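Local coordinates for L-amino acid deaminase (Proteus vulgaris, PDB 5HXW), which probably catalyses the oxidative deamination of L-amino acids, as a membrane-bound flavoenzyme with bound flavin-adenine dinucleotide, at residues M247-V252 with W344-V349; E307-G312 with E332-S337; S337-T342 with E353-M358. All coordinates share one frame; numbering follows the deposited sequence.

Contact 1. Residues M247-V252 with W344-V349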
loop_
_atom_site.group_PDB
_atom_site.type_symbol
_atom_site.label_atom_id
_atom_site.label_comp_id
_atom_site.label_asym_id
_atom_site.label_seq_id
_atom_site.Cartn_x
_atom_site.Cartn_y
_atom_site.Cartn_z
ATOM N N MET A 247 6.254 17.559 -1.698
ATOM C CA MET A 247 6.523 18.124 -3.026
ATOM C C MET A 247 5.870 19.498 -3.238
ATOM O O MET A 247 6.285 20.254 -4.129
ATOM C CB MET A 247 6.113 17.145 -4.133
ATOM C CG MET A 247 6.819 15.790 -4.105
ATOM S SD MET A 247 8.624 15.844 -4.141
ATOM C CE MET A 247 8.942 16.443 -5.803
ATOM N N GLN A 248 4.856 19.806 -2.426
ATOM C CA GLN A 248 4.237 21.135 -2.390
ATOM C C GLN A 248 5.223 22.229 -1.998
ATOM O O GLN A 248 5.275 23.276 -2.644
ATOM C CB GLN A 248 3.053 21.159 -1.429
ATOM C CG GLN A 248 1.704 21.277 -2.108
ATOM C CD GLN A 248 0.655 21.868 -1.191
ATOM O OE1 GLN A 248 0.437 21.387 -0.074
ATOM N NE2 GLN A 248 -0.008 22.917 -1.660
ATOM N N ASN A 249 5.997 21.969 -0.941
ATOM C CA ASN A 249 7.043 22.878 -0.461
ATOM C C ASN A 249 8.172 23.093 -1.475
ATOM O O ASN A 249 8.881 24.101 -1.412
ATOM C CB ASN A 249 7.617 22.373 0.867
ATOM C CG ASN A 249 8.336 23.459 1.655
ATOM O OD1 ASN A 249 7.975 24.635 1.597
ATOM N ND2 ASN A 249 9.354 23.061 2.409
ATOM N N LEU A 250 8.325 22.136 -2.394
ATOM C CA LEU A 250 9.282 22.229 -3.500
ATOM C C LEU A 250 8.610 22.690 -4.803
ATOM O O LEU A 250 9.226 22.647 -5.877
ATOM C CB LEU A 250 10.019 20.893 -3.702
ATOM C CG LEU A 250 10.743 20.190 -2.543
ATOM C CD1 LEU A 250 11.271 18.849 -3.024
ATOM C CD2 LEU A 250 11.868 21.019 -1.931
ATOM N N ASN A 251 7.357 23.141 -4.684
ATOM C CA ASN A 251 6.540 23.661 -5.799
ATOM C C ASN A 251 6.316 22.693 -6.971
ATOM O O ASN A 251 6.339 23.092 -8.143
ATOM C CB ASN A 251 7.058 25.032 -6.270
ATOM C CG ASN A 251 6.772 26.136 -5.271
ATOM O OD1 ASN A 251 5.623 26.553 -5.093
ATOM N ND2 ASN A 251 7.821 26.626 -4.619
ATOM N N VAL A 252 6.103 21.419 -6.633
ATOM C CA VAL A 252 5.757 20.375 -7.600
ATOM C C VAL A 252 4.413 19.765 -7.191
ATOM O O VAL A 252 4.267 19.236 -6.084
ATOM C CB VAL A 252 6.862 19.285 -7.714
ATOM C CG1 VAL A 252 6.413 18.117 -8.589
ATOM C CG2 VAL A 252 8.157 19.877 -8.259
ATOM N N TRP A 344 6.956 26.244 3.934
ATOM C CA TRP A 344 7.666 26.431 5.196
ATOM C C TRP A 344 9.175 26.469 4.977
ATOM O O TRP A 344 9.703 25.816 4.068
ATOM C CB TRP A 344 7.301 25.336 6.205
ATOM C CG TRP A 344 7.565 23.937 5.715
ATOM C CD1 TRP A 344 8.702 23.200 5.907
ATOM C CD2 TRP A 344 6.677 23.110 4.949
ATOM N NE1 TRP A 344 8.577 21.971 5.310
ATOM C CE2 TRP A 344 7.345 21.884 4.716
ATOM C CE3 TRP A 344 5.379 23.285 4.437
ATOM C CZ2 TRP A 344 6.761 20.833 3.992
ATOM C CZ3 TRP A 344 4.795 22.238 3.714
ATOM C CH2 TRP A 344 5.490 21.026 3.503
ATOM N N ASN A 345 9.854 27.252 5.814
ATOM C CA ASN A 345 11.309 27.322 5.828
ATOM C C ASN A 345 11.897 26.065 6.455
ATOM O O ASN A 345 11.307 25.483 7.370
ATOM C CB ASN A 345 11.769 28.568 6.580
ATOM C CG ASN A 345 11.319 29.852 5.909
ATOM O OD1 ASN A 345 11.790 30.200 4.824
ATOM N ND2 ASN A 345 10.404 30.568 6.557
ATOM N N LEU A 346 13.061 25.652 5.957
ATOM C CA LEU A 346 13.679 24.389 6.373
ATOM C C LEU A 346 14.325 24.443 7.766
ATOM O O LEU A 346 14.724 23.411 8.311
ATOM C CB LEU A 346 14.665 23.882 5.304
ATOM C CG LEU A 346 14.182 23.725 3.849
ATOM C CD1 LEU A 346 15.310 23.232 2.954
ATOM C CD2 LEU A 346 12.972 22.809 3.718
ATOM N N ASP A 347 14.408 25.644 8.335
ATOM C CA ASP A 347 14.915 25.842 9.693
ATOM C C ASP A 347 13.789 25.939 10.736
ATOM O O ASP A 347 14.058 26.128 11.928
ATOM C CB ASP A 347 15.834 27.073 9.753
ATOM C CG ASP A 347 15.124 28.364 9.366
ATOM O OD1 ASP A 347 14.637 28.464 8.219
ATOM O OD2 ASP A 347 15.068 29.286 10.208
ATOM N N GLU A 348 12.540 25.806 10.285
ATOM C CA GLU A 348 11.376 25.847 11.180
ATOM C C GLU A 348 10.516 24.573 11.132
ATOM O O GLU A 348 10.683 23.730 10.241
ATOM C CB GLU A 348 10.536 27.118 10.953
ATOM C CG GLU A 348 9.824 27.221 9.608
ATOM C CD GLU A 348 8.982 28.480 9.467
ATOM O OE1 GLU A 348 7.812 28.352 9.045
ATOM O OE2 GLU A 348 9.480 29.592 9.773
ATOM N N VAL A 349 9.604 24.460 12.101
ATOM C CA VAL A 349 8.770 23.273 12.319
ATOM C C VAL A 349 7.813 23.020 11.145
ATOM O O VAL A 349 6.938 23.839 10.849
ATOM C CB VAL A 349 8.021 23.356 13.679
ATOM C CG1 VAL A 349 7.043 22.200 13.859
ATOM C CG2 VAL A 349 9.013 23.385 14.837
#
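The carboxamide of Asn-249 lies over one face of the Trp-344 indole, with the amide and ring planes only 19° apart, so the contact is an amide stack on an aromatic ring. It is made just where helix 243-248 ends in a Schellman motif, and it joins that end to the loop between helices 332-339 and 351-354. ND2 sits toward the rim of the ring, 3.2 Å from Trp-344 NE1; since both nitrogens are donors, that pair is stacking rather than bonding. Behind the amide, Asn-249 CB comes down on the benzo half, 3.7 Å from the centroid of the six-membered ring of Trp-344, a CH-pi contact over the face. At the indole edge, NE1 is taken up by the carbonyl oxygen of Arg-211, next in sequence to Ala-210 of the FAD site.

The same amide also grips the tryptophan backbone at two points, a good example of one side chain serving a neighbour's ring and its main chain together. Trp-344 N donates to Asn-249 OD1 at 3.0 Å and almost straight (169°), although the donor stands well above the carbonyl plane. In return Asn-249 ND2 reaches Trp-344 O at 3.2 Å, a more bent bond lying close to the amide's own plane. With chi1 at -160°, CG is swung beside the carbonyl carbon of Asn-249, which carries the amide out across the indole; the two bonds then fix its rotation.

The helix end is closed by Val-252 N to Met-247 O at 2.8 Å and Asn-251 N to Gln-248 O at 2.9 Å, with Asn-251 at positive phi. The partner segment continues through a type I beta turn from Asn-345 to Glu-348. Within it, Leu-346 brings CD2 to 3.9 Å from Asn-249 ND2.

Contact 2. Residues E307-G312 with E332-S337. With 16A (cetyl-trimethyl-ammonium), chain I; 16A (cetyl-trimethyl-ammonium), chain J.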
loop_
_atom_site.group_PDB
_atom_site.type_symbol
_atom_site.label_atom_id
_atom_site.label_comp_id
_atom_site.label_asym_id
_atom_site.label_seq_id
_atom_site.Cartn_x
_atom_site.Cartn_y
_atom_site.Cartn_z
ATOM N N GLU A 307 -7.913 20.455 -1.132
ATOM C CA GLU A 307 -7.579 19.969 -2.470
ATOM C C GLU A 307 -8.792 19.467 -3.254
ATOM O O GLU A 307 -8.758 19.439 -4.490
ATOM C CB GLU A 307 -6.528 18.864 -2.384
ATOM C CG GLU A 307 -5.117 19.348 -2.086
ATOM C CD GLU A 307 -4.781 19.471 -0.602
ATOM O OE1 GLU A 307 -5.615 19.124 0.269
ATOM O OE2 GLU A 307 -3.651 19.916 -0.303
ATOM N N SER A 308 -9.851 19.082 -2.534
ATOM C CA SER A 308 -11.104 18.611 -3.138
ATOM C C SER A 308 -11.731 19.663 -4.046
ATOM O O SER A 308 -12.302 19.330 -5.080
ATOM C CB SER A 308 -12.116 18.216 -2.063
ATOM O OG SER A 308 -11.513 17.442 -1.044
ATOM N N PHE A 309 -11.620 20.927 -3.646
ATOM C CA PHE A 309 -12.189 22.041 -4.398
ATOM C C PHE A 309 -11.382 22.393 -5.656
ATOM O O PHE A 309 -11.919 23.008 -6.577
ATOM C CB PHE A 309 -12.341 23.271 -3.495
ATOM C CG PHE A 309 -13.232 23.047 -2.301
ATOM C CD1 PHE A 309 -14.619 23.157 -2.416
ATOM C CD2 PHE A 309 -12.685 22.738 -1.052
ATOM C CE1 PHE A 309 -15.444 22.955 -1.312
ATOM C CE2 PHE A 309 -13.503 22.535 0.054
ATOM C CZ PHE A 309 -14.884 22.643 -0.076
ATOM N N THR A 310 -10.110 21.992 -5.685
ATOM C CA THR A 310 -9.194 22.306 -6.784
ATOM C C THR A 310 -9.251 21.265 -7.908
ATOM O O THR A 310 -9.482 21.623 -9.068
ATOM C CB THR A 310 -7.738 22.485 -6.284
ATOM O OG1 THR A 310 -7.709 23.428 -5.202
ATOM C CG2 THR A 310 -6.816 22.980 -7.403
ATOM N N TYR A 311 -9.035 19.993 -7.562
ATOM C CA TYR A 311 -8.961 18.915 -8.553
ATOM C C TYR A 311 -9.780 17.663 -8.209
ATOM O O TYR A 311 -9.571 16.594 -8.787
ATOM C CB TYR A 311 -7.498 18.558 -8.877
ATOM C CG TYR A 311 -6.660 18.100 -7.702
ATOM C CD1 TYR A 311 -6.667 16.759 -7.286
ATOM C CD2 TYR A 311 -5.835 19.001 -7.017
ATOM C CE1 TYR A 311 -5.895 16.336 -6.213
ATOM C CE2 TYR A 311 -5.054 18.585 -5.942
ATOM C CZ TYR A 311 -5.089 17.254 -5.546
ATOM O OH TYR A 311 -4.322 16.834 -4.487
ATOM N N GLY A 312 -10.725 17.814 -7.284
ATOM C CA GLY A 312 -11.668 16.751 -6.939
ATOM C C GLY A 312 -12.646 16.409 -8.048
ATOM O O GLY A 312 -13.271 15.342 -8.011
ATOM N N GLU A 332 -12.954 16.552 10.567
ATOM C CA GLU A 332 -11.858 17.413 11.023
ATOM C C GLU A 332 -10.696 17.550 10.033
ATOM O O GLU A 332 -9.838 18.424 10.200
ATOM C CB GLU A 332 -11.365 16.984 12.421
ATOM C CG GLU A 332 -10.770 15.582 12.530
ATOM C CD GLU A 332 -11.809 14.499 12.778
ATOM O OE1 GLU A 332 -12.743 14.717 13.588
ATOM O OE2 GLU A 332 -11.679 13.415 12.167
ATOM N N GLN A 333 -10.681 16.699 9.004
ATOM C CA GLN A 333 -9.651 16.739 7.956
ATOM C C GLN A 333 -9.667 18.033 7.145
ATOM O O GLN A 333 -8.605 18.523 6.759
ATOM C CB GLN A 333 -9.736 15.523 7.024
ATOM C CG GLN A 333 -9.463 14.179 7.694
ATOM C CD GLN A 333 -8.050 14.059 8.223
ATOM O OE1 GLN A 333 -7.780 14.380 9.383
ATOM N NE2 GLN A 333 -7.136 13.613 7.370
ATOM N N LEU A 334 -10.860 18.579 6.902
ATOM C CA LEU A 334 -11.002 19.865 6.221
ATOM C C LEU A 334 -10.294 20.986 6.985
ATOM O O LEU A 334 -9.510 21.741 6.401
ATOM C CB LEU A 334 -12.481 20.218 5.976
ATOM C CG LEU A 334 -12.770 21.475 5.139
ATOM C CD1 LEU A 334 -12.410 21.282 3.672
ATOM C CD2 LEU A 334 -14.221 21.887 5.275
ATOM N N ILE A 335 -10.571 21.065 8.287
ATOM C CA ILE A 335 -9.971 22.060 9.171
ATOM C C ILE A 335 -8.446 21.880 9.253
ATOM O O ILE A 335 -7.707 22.862 9.157
ATOM C CB ILE A 335 -10.644 22.061 10.571
ATOM C CG1 ILE A 335 -12.169 22.304 10.473
ATOM C CG2 ILE A 335 -9.979 23.064 11.506
ATOM C CD1 ILE A 335 -12.613 23.651 9.919
ATOM N N ASN A 336 -7.992 20.632 9.401
ATOM C CA ASN A 336 -6.561 20.300 9.365
ATOM C C ASN A 336 -5.898 20.691 8.041
ATOM O O ASN A 336 -4.771 21.200 8.037
ATOM C CB ASN A 336 -6.322 18.808 9.641
ATOM C CG ASN A 336 -6.712 18.383 11.053
ATOM O OD1 ASN A 336 -6.815 19.196 11.971
ATOM N ND2 ASN A 336 -6.925 17.084 11.228
ATOM N N SER A 337 -6.613 20.459 6.937
ATOM C CA SER A 337 -6.153 20.785 5.585
ATOM C C SER A 337 -5.886 22.276 5.404
ATOM O O SER A 337 -4.854 22.654 4.842
ATOM C CB SER A 337 -7.170 20.313 4.547
ATOM O OG SER A 337 -6.607 20.306 3.253
HETATM C C1 16A I . -21.698 25.389 1.083
HETATM C C2 16A I . -20.491 26.204 0.670
HETATM C C3 16A I . -19.828 26.870 1.869
HETATM C C4 16A I . -18.512 27.516 1.453
HETATM C C5 16A I . -17.480 27.441 2.571
HETATM C C6 16A I . -16.282 26.562 2.181
HETATM C C7 16A I . -15.098 26.755 3.136
HETATM C C8 16A I . -15.203 25.886 4.393
HETATM C C9 16A I . -15.512 26.740 5.630
HETATM C C10 16A I . -15.280 25.969 6.927
HETATM C C11 16A I . -16.514 25.165 7.347
HETATM C C12 16A I . -16.254 24.405 8.642
HETATM C C13 16A I . -16.419 22.900 8.459
HETATM C C14 16A I . -16.052 22.179 9.752
HETATM C C15 16A I . -16.092 20.661 9.593
HETATM C C16 16A I . -15.340 19.961 10.739
HETATM N N1 16A I . -16.129 19.083 11.648
HETATM C C17 16A I . -16.917 19.901 12.571
HETATM C C18 16A I . -17.043 18.171 10.939
HETATM C C19 16A I . -15.235 18.273 12.489
HETATM C C1 16A J . -16.024 15.465 -5.554
HETATM C C2 16A J . -14.837 14.993 -4.744
HETATM C C3 16A J . -14.456 13.565 -5.118
HETATM C C4 16A J . -13.384 13.026 -4.179
HETATM C C5 16A J . -13.385 11.504 -4.159
HETATM C C6 16A J . -11.978 10.971 -3.927
HETATM C C7 16A J . -11.919 9.463 -4.141
HETATM C C8 16A J . -10.865 8.833 -3.241
HETATM C C9 16A J . -10.207 7.649 -3.936
HETATM C C10 16A J . -10.535 6.340 -3.223
HETATM C C11 16A J . -10.749 5.204 -4.215
HETATM C C12 16A J . -9.548 4.265 -4.240
HETATM C C13 16A J . -9.935 2.848 -3.833
HETATM C C14 16A J . -8.693 2.019 -3.521
HETATM C C15 16A J . -8.909 1.145 -2.289
HETATM C C16 16A J . -8.126 -0.171 -2.413
HETATM N N1 16A J . -7.650 -0.798 -1.153
HETATM C C17 16A J . -7.049 -2.091 -1.501
HETATM C C18 16A J . -6.602 -0.010 -0.490
HETATM C C19 16A J . -8.742 -1.068 -0.202
#
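Leu-334 meets Phe-309 at the edge of the phenyl ring, where the short helix 308-311 faces helix 332-339: a sparse helix-to-helix packing beside bound detergent. Leu-334 CD1 lies in the ring plane, 4.0 Å from Phe-309 CE2, and the two side chains cross at about a right angle. This is the loose side, with Phe-309 on the protein surface. Leu-334 CG stands anti to the backbone N (chi1 -174°), which sets its two methyls to divide the work: CD1 meets the ring, while CD2 lies 4.0 Å from C13 of one cetyl-trimethyl-ammonium. Ile-335 extends the same apolar strip, its CD1 3.7 Å from C14 of the same detergent molecule.

The more enclosed side is polar. Glu-307, bent at chi2, brings OE1 to 3.4 Å from the buried Ser-337 OG, while its other oxygen, OE2, forms a salt bridge with Arg-244. The positive charge of Arg-244 would probably favour the ionised form of this carboxylate. Lys-306 adds a bond to the carbonyl oxygen of Ser-337. A second detergent molecule touches the chain at Gly-312, after the helical turn, its C3 being 3.6 Å from Gly-312 O.

Contact 3. Residues S337-T342 with E353-M358; sequences SFMQST and EQFRNM. With 16A (cetyl-trimethyl-ammonium), chain H.
Gln-340 and Met-339 approach the Phe-355 ring in two different ways, and the difference defines the contact. Gln-340 NE2 stands over one face, 4.2 Å above the ring plane and over its centre, while the oxygen end of the amide points away from the ring. The amide is not stacked: its plane is turned 68° from that of the ring, so the group is presented steeply rather than laid flat. Closer in, the aliphatic part does the touching, Gln-340 CG lying 3.7 Å from Phe-355 CE2 at the rim. From there the glutamine chain, extended beyond CG, runs across the same face and so brings NE2 over the centre.

Met-339 comes instead to the edge. Its CG lies near the ring plane, 4.1 Å from Phe-355 CZ, and the two side chains run nearly perpendicular. A chi1 of 76°, with CG between the backbone N and carbonyl carbon of the methionine, is what places CG at that edge.

Phe-355 itself is the first residue to leave helical geometry after helix 351-354, and its side chain also touches Trp-242. Just beyond it, the carbonyl oxygen of Arg-356 accepts a bond from Lys-68, a residue of the FAD site, while the Arg-356 guanidinium pairs with Glu-226.

A cetyl-trimethyl-ammonium occupies the other flank of segment 337-342. Its tail passes Met-339, with C12 3.8 Å from Met-339 CB, and its head group settles near the last turn of helix 332-339. There Phe-338 O is 3.4 Å from detergent C16, and Ser-341 OG is 3.7 Å from C19. Carbonyl and hydroxyl oxygens near the permanently charged head group would be expected to stabilise it electrostatically. The whole is a surface detergent site near the last turn of a short helix, with Phe-355 packed against residues that line it.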
loop_
_atom_site.group_PDB
_atom_site.type_symbol
_atom_site.label_atom_id
_atom_site.label_comp_id
_atom_site.label_asym_id
_atom_site.label_seq_id
_atom_site.Cartn_x
_atom_site.Cartn_y
_atom_site.Cartn_z
ATOM N N SER A 337 -6.613 20.459 6.937
ATOM C CA SER A 337 -6.153 20.785 5.585
ATOM C C SER A 337 -5.886 22.276 5.404
ATOM O O SER A 337 -4.854 22.654 4.842
ATOM C CB SER A 337 -7.170 20.313 4.547
ATOM O OG SER A 337 -6.607 20.306 3.253
ATOM N N PHE A 338 -6.806 23.110 5.890
ATOM C CA PHE A 338 -6.666 24.564 5.794
ATOM C C PHE A 338 -5.564 25.128 6.688
ATOM O O PHE A 338 -5.013 26.193 6.396
ATOM C CB PHE A 338 -8.000 25.280 6.051
ATOM C CG PHE A 338 -8.906 25.331 4.850
ATOM C CD1 PHE A 338 -8.540 26.046 3.704
ATOM C CD2 PHE A 338 -10.135 24.674 4.863
ATOM C CE1 PHE A 338 -9.378 26.093 2.595
ATOM C CE2 PHE A 338 -10.977 24.720 3.757
ATOM C CZ PHE A 338 -10.599 25.431 2.622
ATOM N N MET A 339 -5.241 24.417 7.767
ATOM C CA MET A 339 -4.193 24.872 8.684
ATOM C C MET A 339 -2.838 24.152 8.529
ATOM O O MET A 339 -1.903 24.398 9.294
ATOM C CB MET A 339 -4.702 24.924 10.133
ATOM C CG MET A 339 -4.833 23.603 10.872
ATOM S SD MET A 339 -5.821 23.781 12.376
ATOM C CE MET A 339 -5.256 25.344 13.052
ATOM N N GLN A 340 -2.752 23.270 7.535
ATOM C CA GLN A 340 -1.473 22.794 7.028
ATOM C C GLN A 340 -0.946 23.841 6.058
ATOM O O GLN A 340 -1.651 24.235 5.121
ATOM C CB GLN A 340 -1.629 21.453 6.310
ATOM C CG GLN A 340 -1.625 20.239 7.226
ATOM C CD GLN A 340 -2.056 18.956 6.531
ATOM O OE1 GLN A 340 -1.973 18.824 5.308
ATOM N NE2 GLN A 340 -2.516 17.995 7.320
ATOM N N SER A 341 0.280 24.304 6.302
ATOM C CA SER A 341 0.956 25.240 5.403
ATOM C C SER A 341 1.303 24.584 4.071
ATOM O O SER A 341 1.550 23.375 4.007
ATOM C CB SER A 341 2.213 25.817 6.055
ATOM O OG SER A 341 1.882 26.894 6.913
ATOM N N THR A 342 1.288 25.392 3.014
ATOM C CA THR A 342 1.709 24.961 1.681
ATOM C C THR A 342 3.212 25.189 1.514
ATOM O O THR A 342 3.853 24.549 0.677
ATOM C CB THR A 342 0.929 25.684 0.559
ATOM O OG1 THR A 342 1.134 27.099 0.658
ATOM C CG2 THR A 342 -0.568 25.385 0.647
ATOM N N GLU A 353 6.095 17.451 11.447
ATOM C CA GLU A 353 6.345 17.475 12.888
ATOM C C GLU A 353 5.076 17.892 13.636
ATOM O O GLU A 353 4.767 17.349 14.703
ATOM C CB GLU A 353 7.495 18.432 13.223
ATOM C CG GLU A 353 8.828 18.089 12.570
ATOM C CD GLU A 353 9.741 19.295 12.435
ATOM O OE1 GLU A 353 9.926 19.765 11.292
ATOM O OE2 GLU A 353 10.263 19.779 13.464
ATOM N N GLN A 354 4.351 18.849 13.053
ATOM C CA GLN A 354 3.116 19.415 13.613
ATOM C C GLN A 354 1.966 18.399 13.654
ATOM O O GLN A 354 1.159 18.398 14.588
ATOM C CB GLN A 354 2.705 20.639 12.789
ATOM C CG GLN A 354 1.882 21.679 13.535
ATOM C CD GLN A 354 1.768 22.984 12.766
ATOM O OE1 GLN A 354 1.168 23.036 11.689
ATOM N NE2 GLN A 354 2.345 24.047 13.316
ATOM N N PHE A 355 1.907 17.553 12.628
ATOM C CA PHE A 355 0.899 16.510 12.506
ATOM C C PHE A 355 1.588 15.143 12.415
ATOM O O PHE A 355 1.156 14.279 11.645
ATOM C CB PHE A 355 0.022 16.758 11.265
ATOM C CG PHE A 355 -0.816 18.011 11.334
ATOM C CD1 PHE A 355 -2.096 17.984 11.897
ATOM C CD2 PHE A 355 -0.340 19.219 10.811
ATOM C CE1 PHE A 355 -2.871 19.139 11.955
ATOM C CE2 PHE A 355 -1.114 20.373 10.869
ATOM C CZ PHE A 355 -2.380 20.331 11.438
ATOM N N ARG A 356 2.642 14.955 13.216
ATOM C CA ARG A 356 3.513 13.767 13.147
ATOM C C ARG A 356 2.762 12.430 13.177
ATOM O O ARG A 356 2.954 11.589 12.298
ATOM C CB ARG A 356 4.597 13.812 14.239
ATOM C CG ARG A 356 5.556 12.628 14.222
ATOM C CD ARG A 356 6.525 12.658 15.391
ATOM N NE ARG A 356 7.731 13.428 15.082
ATOM C CZ ARG A 356 7.945 14.689 15.447
ATOM N NH1 ARG A 356 7.041 15.365 16.151
ATOM N NH2 ARG A 356 9.076 15.282 15.107
ATOM N N ASN A 357 1.907 12.258 14.180
ATOM C CA ASN A 357 1.171 11.015 14.378
ATOM C C ASN A 357 -0.305 11.188 14.053
ATOM O O ASN A 357 -0.976 12.058 14.615
ATOM C CB ASN A 357 1.376 10.495 15.809
ATOM C CG ASN A 357 2.846 10.390 16.189
ATOM O OD1 ASN A 357 3.653 9.824 15.456
ATOM N ND2 ASN A 357 3.198 10.941 17.341
ATOM N N MET A 358 -0.790 10.370 13.119
ATOM C CA MET A 358 -2.199 10.372 12.717
ATOM C C MET A 358 -3.045 9.828 13.862
ATOM O O MET A 358 -2.639 8.879 14.544
ATOM C CB MET A 358 -2.422 9.545 11.446
ATOM C CG MET A 358 -1.550 9.945 10.260
ATOM S SD MET A 358 -1.991 9.171 8.689
ATOM C CE MET A 358 -1.759 7.427 9.042
HETATM C C1 16A H . -19.641 30.992 10.610
HETATM C C2 16A H . -18.718 29.896 10.125
HETATM C C3 16A H . -17.268 30.214 10.471
HETATM C C4 16A H . -16.373 28.994 10.293
HETATM C C5 16A H . -14.911 29.415 10.177
HETATM C C6 16A H . -13.988 28.411 10.856
HETATM C C7 16A H . -12.743 28.172 10.011
HETATM C C8 16A H . -11.529 27.868 10.879
HETATM C C9 16A H . -10.546 26.982 10.122
HETATM C C10 16A H . -9.105 27.358 10.436
HETATM C C11 16A H . -8.471 28.153 9.300
HETATM C C12 16A H . -7.011 27.759 9.118
HETATM C C13 16A H . -6.074 28.818 9.686
HETATM C C14 16A H . -5.241 29.431 8.570
HETATM C C15 16A H . -3.750 29.411 8.896
HETATM C C16 16A H . -2.993 28.467 7.950
HETATM N N1 16A H . -2.126 29.076 6.899
HETATM C C17 16A H . -2.866 29.919 5.937
HETATM C C18 16A H . -1.020 29.864 7.483
HETATM C C19 16A H . -1.530 27.975 6.134
#

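Overall arrangement
The three contacts share one side of the chain and are tied together by helix 332-339 and the loop that follows it. Contact 2 closes before contact 3 opens; they share Ser-337, and Asn-336 OD1 lies 3.9 Å from Phe-355 CE1. Contact 1 crosses contact 3 along the chain, and Gln-248 NE2 meets Thr-342 CG2 at 3.4 Å; their centres are about 12 Å apart. Contact 2 is nested in the loop closed by contact 1, about 19 Å away between centres. FAD comes to about 7 Å from the Trp-344 side chain and about 10 Å from that of Phe-355, between nearest atoms; detergent lines contacts 2 and 3, and Ile-335 touches two of the molecules.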